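PDB 6FMH: membrane attack complex assembly inhibitor BGA71 from Borreliella bavariensis, which inhibits assembly of the complement membrane attack complex, acting as an outer surface protein of a Lyme disease spirochaete. Local coordinates for residues Ile76-Glu81 with Asp161-Ser166; Thr15-Leu20 with Arg113-Ile118; Tyr101-Ser106 with Gln149-Lys154; Ile39-Thr44 with Gln60-Ile65. One frame throughout, in Å; residues are numbered along the deposited sequence.

Contact 1 (Ile76-Glu81 with Asp161-Ser166)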
# COMPACT_ATOMS: atom_id res chain seq x y z
N ILE A 76 8.94 9.70 -22.10
CA ILE A 76 7.73 8.94 -21.90
C ILE A 76 6.92 8.96 -23.17
O ILE A 76 6.21 8.00 -23.48
CB ILE A 76 6.87 9.57 -20.77
CG1 ILE A 76 7.52 9.38 -19.41
CG2 ILE A 76 5.46 8.96 -20.72
CD1 ILE A 76 7.00 10.34 -18.37
N ASN A 77 6.92 10.10 -23.84
CA ASN A 77 6.17 10.22 -25.09
C ASN A 77 6.74 9.32 -26.16
O ASN A 77 6.01 8.74 -26.94
CB ASN A 77 6.14 11.68 -25.57
CG ASN A 77 5.11 12.52 -24.86
OD1 ASN A 77 5.45 13.60 -24.38
ND2 ASN A 77 3.86 12.08 -24.79
N THR A 78 8.04 9.23 -26.21
CA THR A 78 8.72 8.34 -27.17
C THR A 78 8.34 6.89 -26.93
O THR A 78 8.09 6.13 -27.90
CB THR A 78 10.23 8.47 -27.00
OG1 THR A 78 10.55 9.88 -26.99
CG2 THR A 78 10.96 7.80 -28.09
N LEU A 79 8.32 6.51 -25.66
CA LEU A 79 7.97 5.17 -25.31
C LEU A 79 6.52 4.93 -25.70
O LEU A 79 6.15 3.83 -26.11
CB LEU A 79 8.15 4.93 -23.81
CG LEU A 79 7.75 3.52 -23.27
CD1 LEU A 79 8.15 2.37 -24.18
CD2 LEU A 79 8.34 3.28 -21.91
N LYS A 80 5.70 5.94 -25.51
CA LYS A 80 4.30 5.87 -25.91
C LYS A 80 4.16 5.58 -27.41
O LYS A 80 3.37 4.75 -27.83
CB LYS A 80 3.64 7.19 -25.56
CG LYS A 80 2.22 7.30 -26.02
CD LYS A 80 1.51 8.53 -25.43
CE LYS A 80 0.15 8.65 -26.09
NZ LYS A 80 -0.70 9.68 -25.46
N GLU A 81 4.97 6.26 -28.21
CA GLU A 81 4.92 6.03 -29.63
C GLU A 81 5.35 4.59 -29.95
O GLU A 81 4.67 3.88 -30.69
CB GLU A 81 5.75 7.08 -30.34
CG GLU A 81 5.91 6.89 -31.85
CD GLU A 81 6.66 8.05 -32.49
OE1 GLU A 81 6.34 9.17 -32.13
OE2 GLU A 81 7.56 7.88 -33.35
N ASP A 161 18.22 4.37 -28.63
CA ASP A 161 18.27 3.56 -29.85
C ASP A 161 17.16 3.91 -30.80
O ASP A 161 17.37 3.99 -32.00
CB ASP A 161 18.19 2.06 -29.50
CG ASP A 161 19.54 1.46 -29.13
OD1 ASP A 161 20.59 2.13 -29.23
OD2 ASP A 161 19.55 0.29 -28.71
N TYR A 162 16.00 4.15 -30.25
CA TYR A 162 14.83 4.50 -31.06
C TYR A 162 15.03 5.83 -31.77
O TYR A 162 14.79 5.94 -32.96
CB TYR A 162 13.58 4.55 -30.19
CG TYR A 162 12.30 4.78 -30.95
CD1 TYR A 162 11.65 3.72 -31.58
CD2 TYR A 162 11.71 6.07 -31.04
CE1 TYR A 162 10.46 3.92 -32.29
CE2 TYR A 162 10.55 6.27 -31.71
CZ TYR A 162 9.94 5.20 -32.35
OH TYR A 162 8.78 5.38 -33.04
N ASN A 163 15.50 6.83 -31.03
CA ASN A 163 15.72 8.13 -31.62
C ASN A 163 16.82 8.16 -32.67
O ASN A 163 16.75 8.97 -33.62
CB ASN A 163 16.05 9.15 -30.55
CG ASN A 163 14.86 9.49 -29.72
OD1 ASN A 163 13.75 9.50 -30.21
ND2 ASN A 163 15.07 9.74 -28.45
N LYS A 164 17.80 7.26 -32.54
CA LYS A 164 18.81 7.13 -33.57
C LYS A 164 18.38 6.16 -34.68
O LYS A 164 19.09 5.98 -35.67
CB LYS A 164 20.17 6.72 -33.00
CG LYS A 164 20.69 7.70 -31.95
CD LYS A 164 21.94 7.19 -31.22
CE LYS A 164 22.26 8.07 -30.02
NZ LYS A 164 23.61 7.88 -29.43
N ASP A 165 17.18 5.59 -34.60
CA ASP A 165 16.72 4.57 -35.60
C ASP A 165 17.71 3.42 -35.78
O ASP A 165 17.83 2.88 -36.88
CB ASP A 165 16.42 5.20 -36.99
CG ASP A 165 15.61 4.27 -37.90
OD1 ASP A 165 14.82 3.44 -37.44
OD2 ASP A 165 15.77 4.38 -39.13
N SER A 166 18.40 3.06 -34.70
CA SER A 166 19.35 1.97 -34.71
C SER A 166 18.68 0.68 -35.10
O SER A 166 17.77 0.24 -34.43
CB SER A 166 19.95 1.77 -33.31
OG SER A 166 20.84 2.82 -33.01
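Tyr162 and Glu81 both have a trans first torsion, at chi1 -174° and 174°. These torsions carry the phenol ring and the carboxylate towards each other across the gap between two helices. The Glu81 chain stays extended beyond CG, so its carboxylate reaches the far end of the ring. There Tyr162 OH donates a hydrogen bond to Glu81 OE2 over 2.8 Å. The acceptor lies at the ring edge, near the ring plane, and is met on its anti side, somewhat out of the carboxylate plane. The two side chains cross almost at right angles, with carboxylate and ring planes 75° apart. One turn earlier, Thr78 CG2 rests against the ring, 3.5 Å from Tyr162 CD2. Thr78 CG2 also lies 3.9 Å from Asn163 OD1. Thr78 OG1 faces its own helix instead and bonds to Gln74 O. The tyrosine thus takes part in both a polar and an apolar contact.

Tyr162 and Asn163 sit at the C-terminal end of helix 127-163. A Schellman motif closes this end: Asp165 N bonds to Tyr162 O at 2.9 Å and Ser166 N to Asp161 O at 3.0 Å. The carboxylate of Asp165 then takes hydrogen bonds from Gln170 N and Thr171 OG1, tying down the chain beyond the helix. On helix 73-88, Leu79 turns away from this segment and packs on Leu155 and Ile159 further back in helix 127-163, and on Ile65 of helix 55-68.

Contact 2 (Thr15-Leu20 with Arg113-Ile118)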
# COMPACT_ATOMS: atom_id res chain seq x y z
N THR A 15 13.09 0.55 9.10
CA THR A 15 13.68 1.58 8.21
C THR A 15 13.40 1.28 6.77
O THR A 15 13.25 2.20 5.96
CB THR A 15 15.22 1.81 8.36
OG1 THR A 15 15.88 0.59 8.70
CG2 THR A 15 15.50 2.86 9.43
N ALA A 16 13.46 0.00 6.42
CA ALA A 16 13.23 -0.40 5.03
C ALA A 16 11.82 -0.03 4.58
O ALA A 16 11.65 0.63 3.56
CB ALA A 16 13.45 -1.90 4.84
N ALA A 17 10.82 -0.39 5.36
CA ALA A 17 9.46 0.07 5.08
C ALA A 17 9.35 1.62 5.01
O ALA A 17 8.62 2.15 4.18
CB ALA A 17 8.46 -0.49 6.11
N LYS A 18 10.01 2.33 5.90
CA LYS A 18 9.85 3.76 5.96
C LYS A 18 10.39 4.40 4.67
O LYS A 18 9.73 5.27 4.09
CB LYS A 18 10.64 4.31 7.16
CG LYS A 18 10.65 5.81 7.29
CD LYS A 18 11.85 6.33 8.06
CE LYS A 18 11.55 7.73 8.52
NZ LYS A 18 12.37 8.81 7.91
N ASN A 19 11.60 4.00 4.28
CA ASN A 19 12.21 4.57 3.10
C ASN A 19 11.41 4.23 1.87
O ASN A 19 11.33 5.04 0.96
CB ASN A 19 13.64 4.07 2.89
CG ASN A 19 14.63 4.54 3.94
OD1 ASN A 19 14.47 5.58 4.60
ND2 ASN A 19 15.74 3.83 4.03
N LEU A 20 10.85 3.02 1.80
CA LEU A 20 10.04 2.60 0.63
C LEU A 20 8.73 3.37 0.62
O LEU A 20 8.31 3.87 -0.40
CB LEU A 20 9.69 1.10 0.61
CG LEU A 20 10.08 0.26 -0.67
CD1 LEU A 20 11.43 0.59 -1.30
CD2 LEU A 20 10.09 -1.15 -0.13
N ARG A 113 5.13 -6.54 -3.44
CA ARG A 113 5.01 -7.81 -2.72
C ARG A 113 5.84 -7.94 -1.46
O ARG A 113 5.38 -8.43 -0.48
CB ARG A 113 5.34 -8.96 -3.66
CG ARG A 113 4.69 -10.28 -3.31
CD ARG A 113 5.50 -11.50 -3.60
NE ARG A 113 4.97 -12.62 -2.87
CZ ARG A 113 4.38 -13.67 -3.40
NH1 ARG A 113 4.25 -13.79 -4.69
NH2 ARG A 113 3.92 -14.62 -2.62
N VAL A 114 7.09 -7.55 -1.55
CA VAL A 114 8.04 -7.53 -0.47
C VAL A 114 7.73 -6.52 0.59
O VAL A 114 8.01 -6.75 1.73
CB VAL A 114 9.42 -7.14 -1.00
CG1 VAL A 114 10.46 -7.19 0.07
CG2 VAL A 114 9.81 -8.00 -2.17
N LEU A 115 7.18 -5.39 0.22
CA LEU A 115 6.83 -4.40 1.17
C LEU A 115 5.56 -4.81 1.84
O LEU A 115 5.34 -4.50 2.94
CB LEU A 115 6.67 -3.06 0.49
CG LEU A 115 6.29 -1.99 1.47
CD1 LEU A 115 7.35 -1.62 2.46
CD2 LEU A 115 5.85 -0.83 0.69
N CYS A 116 4.73 -5.52 1.13
CA CYS A 116 3.50 -6.03 1.67
C CYS A 116 3.87 -7.04 2.77
O CYS A 116 3.20 -7.09 3.74
CB CYS A 116 2.56 -6.58 0.56
SG CYS A 116 0.90 -5.90 0.32
N LEU A 117 4.96 -7.77 2.62
CA LEU A 117 5.43 -8.83 3.51
C LEU A 117 6.37 -8.43 4.61
O LEU A 117 6.47 -9.09 5.58
CB LEU A 117 6.21 -9.85 2.70
CG LEU A 117 5.54 -10.93 1.92
CD1 LEU A 117 6.52 -11.62 1.04
CD2 LEU A 117 4.88 -11.89 2.85
N ILE A 118 7.11 -7.38 4.39
CA ILE A 118 7.89 -6.71 5.38
C ILE A 118 6.99 -5.99 6.34
O ILE A 118 7.31 -5.87 7.48
CB ILE A 118 8.81 -5.68 4.69
CG1 ILE A 118 9.84 -6.40 3.86
CG2 ILE A 118 9.46 -4.73 5.68
CD1 ILE A 118 11.05 -5.60 3.48
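Ala17, Leu20, Leu115 and Ile118 form a buried, wholly apolar helix-helix crossing between helix 12-36 and helix 90-123. The short segments cross at a steep angle, 134° between their N-to-C directions, and their axes come within 10.1 Å. The backbones are closest at the small residue: Ala17 CA lies 6.5 Å from Leu115 CA. Leu115 buries more surface here than any other residue of the two segments, and its CD1 makes the two closest approaches. A chi1 of 180° points its chain away from the backbone N and towards the other helix. Leu115 CD1 lies 3.8 Å from Ala17 CA. Leu115 CD1 also lies 3.8 Å from Leu20 CD2, where the two leucine side chains lie alongside, pointing opposite ways. A turn further on, Ile118 CG2 approaches Ala17 CB more loosely, at 4.4 Å.

Helix 127-163 covers the crossing, with Leu141 touching Ala16, Leu20 and Val114 and Leu137 touching Ile118. Cys116 forms a disulfide with Cys116 of the second subunit, so helix 90-123 is also covalently linked to its counterpart there. No hydrogen bond links the two segments. Attraction comes from hydrophobic burial, without the directional demands of a polar bond.

Contact 3 (Tyr101-Ser106 with Gln149-Lys154)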
# COMPACT_ATOMS: atom_id res chain seq x y z
N TYR A 101 2.12 -5.67 -19.39
CA TYR A 101 1.54 -6.51 -18.38
C TYR A 101 2.51 -7.56 -17.83
O TYR A 101 2.41 -7.92 -16.69
CB TYR A 101 0.25 -7.15 -18.88
CG TYR A 101 -0.85 -6.16 -19.23
CD1 TYR A 101 -1.37 -5.29 -18.29
CD2 TYR A 101 -1.40 -6.13 -20.52
CE1 TYR A 101 -2.38 -4.39 -18.62
CE2 TYR A 101 -2.41 -5.24 -20.85
CZ TYR A 101 -2.89 -4.37 -19.91
OH TYR A 101 -3.90 -3.49 -20.27
N GLN A 102 3.44 -8.05 -18.62
CA GLN A 102 4.29 -9.14 -18.19
C GLN A 102 5.63 -8.74 -17.66
O GLN A 102 6.16 -9.36 -16.75
CB GLN A 102 4.49 -10.10 -19.35
CG GLN A 102 5.00 -11.50 -19.00
CD GLN A 102 5.61 -12.16 -20.24
OE1 GLN A 102 4.97 -12.15 -21.29
NE2 GLN A 102 6.84 -12.67 -20.15
N ILE A 103 6.21 -7.69 -18.22
CA ILE A 103 7.54 -7.27 -17.77
C ILE A 103 7.45 -6.10 -16.80
O ILE A 103 7.98 -6.18 -15.71
CB ILE A 103 8.41 -6.98 -18.98
CG1 ILE A 103 8.72 -8.31 -19.66
CG2 ILE A 103 9.65 -6.15 -18.60
CD1 ILE A 103 10.12 -8.84 -19.59
N VAL A 104 6.84 -5.00 -17.23
CA VAL A 104 6.88 -3.78 -16.46
C VAL A 104 6.12 -4.00 -15.15
O VAL A 104 6.58 -3.64 -14.07
CB VAL A 104 6.31 -2.59 -17.27
CG1 VAL A 104 6.13 -1.38 -16.37
CG2 VAL A 104 7.24 -2.24 -18.42
N ALA A 105 4.97 -4.61 -15.27
CA ALA A 105 4.09 -4.79 -14.16
C ALA A 105 4.68 -5.73 -13.11
O ALA A 105 4.37 -5.63 -11.92
CB ALA A 105 2.70 -5.27 -14.63
N SER A 106 5.46 -6.69 -13.56
CA SER A 106 6.02 -7.70 -12.68
C SER A 106 7.18 -7.12 -11.91
O SER A 106 7.41 -7.44 -10.76
CB SER A 106 6.48 -8.91 -13.52
OG SER A 106 5.32 -9.52 -14.16
N GLN A 149 16.18 -1.23 -11.49
CA GLN A 149 17.28 -0.38 -12.00
C GLN A 149 17.78 -0.91 -13.33
O GLN A 149 18.17 -0.14 -14.17
CB GLN A 149 18.42 -0.28 -10.96
CG GLN A 149 18.19 0.76 -9.88
CD GLN A 149 19.08 0.53 -8.67
OE1 GLN A 149 20.26 0.21 -8.80
NE2 GLN A 149 18.50 0.70 -7.46
N ASN A 150 17.91 -2.23 -13.44
CA ASN A 150 18.52 -2.80 -14.66
C ASN A 150 17.56 -2.63 -15.78
O ASN A 150 17.95 -2.23 -16.86
CB ASN A 150 18.90 -4.26 -14.52
CG ASN A 150 19.92 -4.50 -13.43
OD1 ASN A 150 19.88 -5.52 -12.73
ND2 ASN A 150 20.86 -3.60 -13.30
N PHE A 151 16.29 -2.84 -15.50
CA PHE A 151 15.27 -2.50 -16.50
C PHE A 151 15.35 -1.04 -16.97
O PHE A 151 15.22 -0.76 -18.13
CB PHE A 151 13.87 -2.78 -15.94
CG PHE A 151 12.76 -2.19 -16.77
CD1 PHE A 151 12.23 -2.87 -17.89
CD2 PHE A 151 12.25 -0.95 -16.45
CE1 PHE A 151 11.22 -2.30 -18.66
CE2 PHE A 151 11.24 -0.39 -17.21
CZ PHE A 151 10.72 -1.06 -18.32
N ALA A 152 15.52 -0.11 -16.03
CA ALA A 152 15.55 1.32 -16.31
C ALA A 152 16.74 1.64 -17.19
O ALA A 152 16.65 2.40 -18.16
CB ALA A 152 15.61 2.10 -15.00
N LYS A 153 17.88 1.05 -16.84
CA LYS A 153 19.09 1.25 -17.63
C LYS A 153 18.77 0.82 -19.08
O LYS A 153 18.84 1.62 -20.00
CB LYS A 153 20.23 0.47 -17.04
CG LYS A 153 21.62 1.03 -17.32
CD LYS A 153 21.97 2.18 -16.36
CE LYS A 153 23.38 2.75 -16.67
NZ LYS A 153 23.68 4.00 -15.90
N LYS A 154 18.24 -0.40 -19.21
CA LYS A 154 17.84 -0.90 -20.48
C LYS A 154 16.84 -0.03 -21.19
O LYS A 154 16.95 0.18 -22.39
CB LYS A 154 17.23 -2.29 -20.35
CG LYS A 154 17.30 -3.09 -21.64
CD LYS A 154 18.62 -3.82 -21.75
CE LYS A 154 18.87 -4.38 -23.13
NZ LYS A 154 20.01 -3.75 -23.86
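Phe151 points its ring at two branched residues, Ile103 and Val104, which follow each other on helix 90-123. Val104 CG2 is the nearer partner, 3.7 Å from Phe151 CZ and 4.0 Å from Phe151 CE1. Ile103 CG2 comes to 4.2 Å from Phe151 CE1. Both methyls approach the ring obliquely. The ring spans a wide gap, for the nearest backbone pair, Val104 CA and Phe151 CA, is 8.5 Å apart.

Further neighbours of the ring are Phe99 and Ile107 of helix 90-123, and Thr64 and Ser68 of helix 55-68. Val104 also packs on Ile65. Helix 90-123 widens to a pi-type turn at 101-104, where the two branched residues lie. Ser106 OG donates to Gln102 O at 2.7 Å, coming from above the carbonyl plane. Just beyond the turn, Ala105 packs on Ile123 and Ser106 on Lys124 of the second subunit.

Across the segments the contact is purely aromatic-aliphatic and lies near the centre of the chain. Its hold is van der Waals and hydrophobic, so the long helices 90-123 and 127-163 meet here through apolar side chains, with no polar bond between these two segments.

Contact 4 (Ile39-Thr44 with Gln60-Ile65)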
# COMPACT_ATOMS: atom_id res chain seq x y z
N ILE A 39 -0.88 14.38 -20.95
CA ILE A 39 -0.18 13.22 -21.53
C ILE A 39 -0.92 11.95 -21.07
O ILE A 39 -0.96 11.68 -19.87
CB ILE A 39 1.30 13.19 -21.08
CG1 ILE A 39 2.16 12.08 -21.69
CG2 ILE A 39 1.42 13.05 -19.58
CD1 ILE A 39 3.62 12.50 -21.71
N ASN A 40 -1.54 11.22 -22.00
CA ASN A 40 -2.36 10.07 -21.60
C ASN A 40 -1.56 8.86 -22.00
O ASN A 40 -1.75 8.26 -23.07
CB ASN A 40 -3.81 10.05 -22.17
CG ASN A 40 -4.83 9.27 -21.30
OD1 ASN A 40 -4.49 8.33 -20.61
ND2 ASN A 40 -6.10 9.68 -21.36
N PHE A 41 -0.58 8.56 -21.17
CA PHE A 41 0.48 7.62 -21.54
C PHE A 41 -0.08 6.30 -22.02
O PHE A 41 0.40 5.72 -23.00
CB PHE A 41 1.46 7.46 -20.36
CG PHE A 41 2.52 6.42 -20.58
CD1 PHE A 41 3.32 6.42 -21.74
CD2 PHE A 41 2.69 5.41 -19.66
CE1 PHE A 41 4.26 5.43 -21.96
CE2 PHE A 41 3.65 4.41 -19.87
CZ PHE A 41 4.42 4.42 -21.03
N LEU A 42 -1.10 5.80 -21.36
CA LEU A 42 -1.61 4.50 -21.70
C LEU A 42 -2.99 4.58 -22.30
O LEU A 42 -3.74 3.60 -22.28
CB LEU A 42 -1.63 3.59 -20.45
CG LEU A 42 -0.26 3.27 -19.84
CD1 LEU A 42 -0.43 2.64 -18.49
CD2 LEU A 42 0.55 2.33 -20.70
N ALA A 43 -3.34 5.70 -22.89
CA ALA A 43 -4.69 5.87 -23.43
C ALA A 43 -5.09 4.72 -24.33
O ALA A 43 -6.15 4.13 -24.17
CB ALA A 43 -4.80 7.18 -24.21
N THR A 44 -4.25 4.44 -25.32
CA THR A 44 -4.47 3.32 -26.25
C THR A 44 -4.78 1.96 -25.59
O THR A 44 -5.64 1.22 -26.07
CB THR A 44 -3.24 3.16 -27.19
OG1 THR A 44 -3.01 4.39 -27.90
CG2 THR A 44 -3.43 2.01 -28.19
N GLN A 60 0.79 1.32 -11.29
CA GLN A 60 1.93 0.45 -11.05
C GLN A 60 2.83 0.52 -12.25
O GLN A 60 4.05 0.77 -12.12
CB GLN A 60 1.49 -0.99 -10.82
CG GLN A 60 0.83 -1.23 -9.48
CD GLN A 60 1.52 -0.53 -8.33
OE1 GLN A 60 1.13 0.58 -7.91
NE2 GLN A 60 2.57 -1.15 -7.83
N ILE A 61 2.23 0.35 -13.42
CA ILE A 61 2.99 0.43 -14.64
C ILE A 61 3.81 1.72 -14.71
O ILE A 61 5.02 1.68 -14.95
CB ILE A 61 2.09 0.26 -15.88
CG1 ILE A 61 1.61 -1.18 -15.97
CG2 ILE A 61 2.85 0.55 -17.15
CD1 ILE A 61 0.34 -1.39 -16.79
N LYS A 62 3.15 2.85 -14.48
CA LYS A 62 3.80 4.17 -14.48
C LYS A 62 4.89 4.36 -13.41
O LYS A 62 5.88 5.05 -13.67
CB LYS A 62 2.77 5.27 -14.28
CG LYS A 62 1.88 5.49 -15.49
CD LYS A 62 0.76 6.44 -15.11
CE LYS A 62 -0.16 6.72 -16.25
NZ LYS A 62 -1.44 7.32 -15.73
N ARG A 63 4.68 3.79 -12.23
CA ARG A 63 5.71 3.87 -11.19
C ARG A 63 7.04 3.39 -11.75
O ARG A 63 8.07 4.05 -11.61
CB ARG A 63 5.33 3.05 -9.96
CG ARG A 63 4.14 3.60 -9.17
CD ARG A 63 3.38 2.61 -8.22
NE ARG A 63 4.21 2.43 -7.04
CZ ARG A 63 4.05 1.50 -6.08
NH1 ARG A 63 3.02 0.70 -6.06
NH2 ARG A 63 4.92 1.45 -5.08
N THR A 64 7.03 2.24 -12.41
CA THR A 64 8.29 1.68 -12.96
C THR A 64 8.81 2.45 -14.14
O THR A 64 9.92 2.86 -14.17
CB THR A 64 8.15 0.18 -13.34
OG1 THR A 64 8.21 -0.63 -12.15
CG2 THR A 64 9.32 -0.25 -14.19
N ILE A 65 7.91 2.75 -15.06
CA ILE A 65 8.29 3.44 -16.31
C ILE A 65 8.80 4.83 -16.05
O ILE A 65 9.91 5.17 -16.44
CB ILE A 65 7.09 3.55 -17.29
CG1 ILE A 65 6.55 2.17 -17.67
CG2 ILE A 65 7.48 4.33 -18.55
CD1 ILE A 65 7.17 1.56 -18.87
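Phe41 reaches from the loop after helix 12-36 towards Lys62 and Ile65 on helix 55-68. Its CB leaves the backbone in the direction of that helix, and CG continues outward, anti to the main-chain N (chi1 175°). On one side of the ring, Phe41 CD2 lies 4.2 Å from Lys62 CG, on the aliphatic part of the lysine. Next along, Phe41 CE2 comes to 4.1 Å from Ile65 CG2. At the tip, Phe41 CZ lies 3.9 Å from Ile65 CG2. The approaches of Lys62 and Ile65 are oblique to the ring. The other ortho carbon, CD1, turns to Ile76 of helix 73-88.

Leu42 adds a second foothold, with Leu42 CD1 4.1 Å from Ile61 CG2. Phe41 and Leu42 are the two central residues of a type I beta turn from Asn40 to Ala43, in which Ala43 N bonds to Asn40 O at 3.0 Å. Leu42 is also the N-cap residue of the short helix 43-46. Behind Ile61 and Ile65, Ile100 and Val104 of helix 90-123 continue the apolar layer.

Lys62 divides its chemistry along its length. Its methylenes share the hydrophobic contact, while NZ forms salt bridges with Glu58 and Asp35. The two acids would be expected to stabilise the buried charge. Between the two segments the contact is made by apolar groups, with no hydrogen bond.

From the N terminus, residues 15-20 open contact 2. The chain then leaves helix 12-36, and contact 4 closes a short loop (39-44 with 60-65) nested inside contact 2. Contact 1 opens next, at 76-81, followed by contact 3 at 101-106. Contact 2 closes at 113-118, so it crosses both of them. Contact 3 closes at 149-154, nested within contact 1, which closes last, at 161-166. Contacts 1 and 2 lie on opposite sides of the chain's centre, about 34 Å apart between centres. Contact 4 touches contacts 1 and 3, so helix 55-68 links helices 73-88, 90-123 and 127-163. Contacts 2 and 3 also border the second subunit.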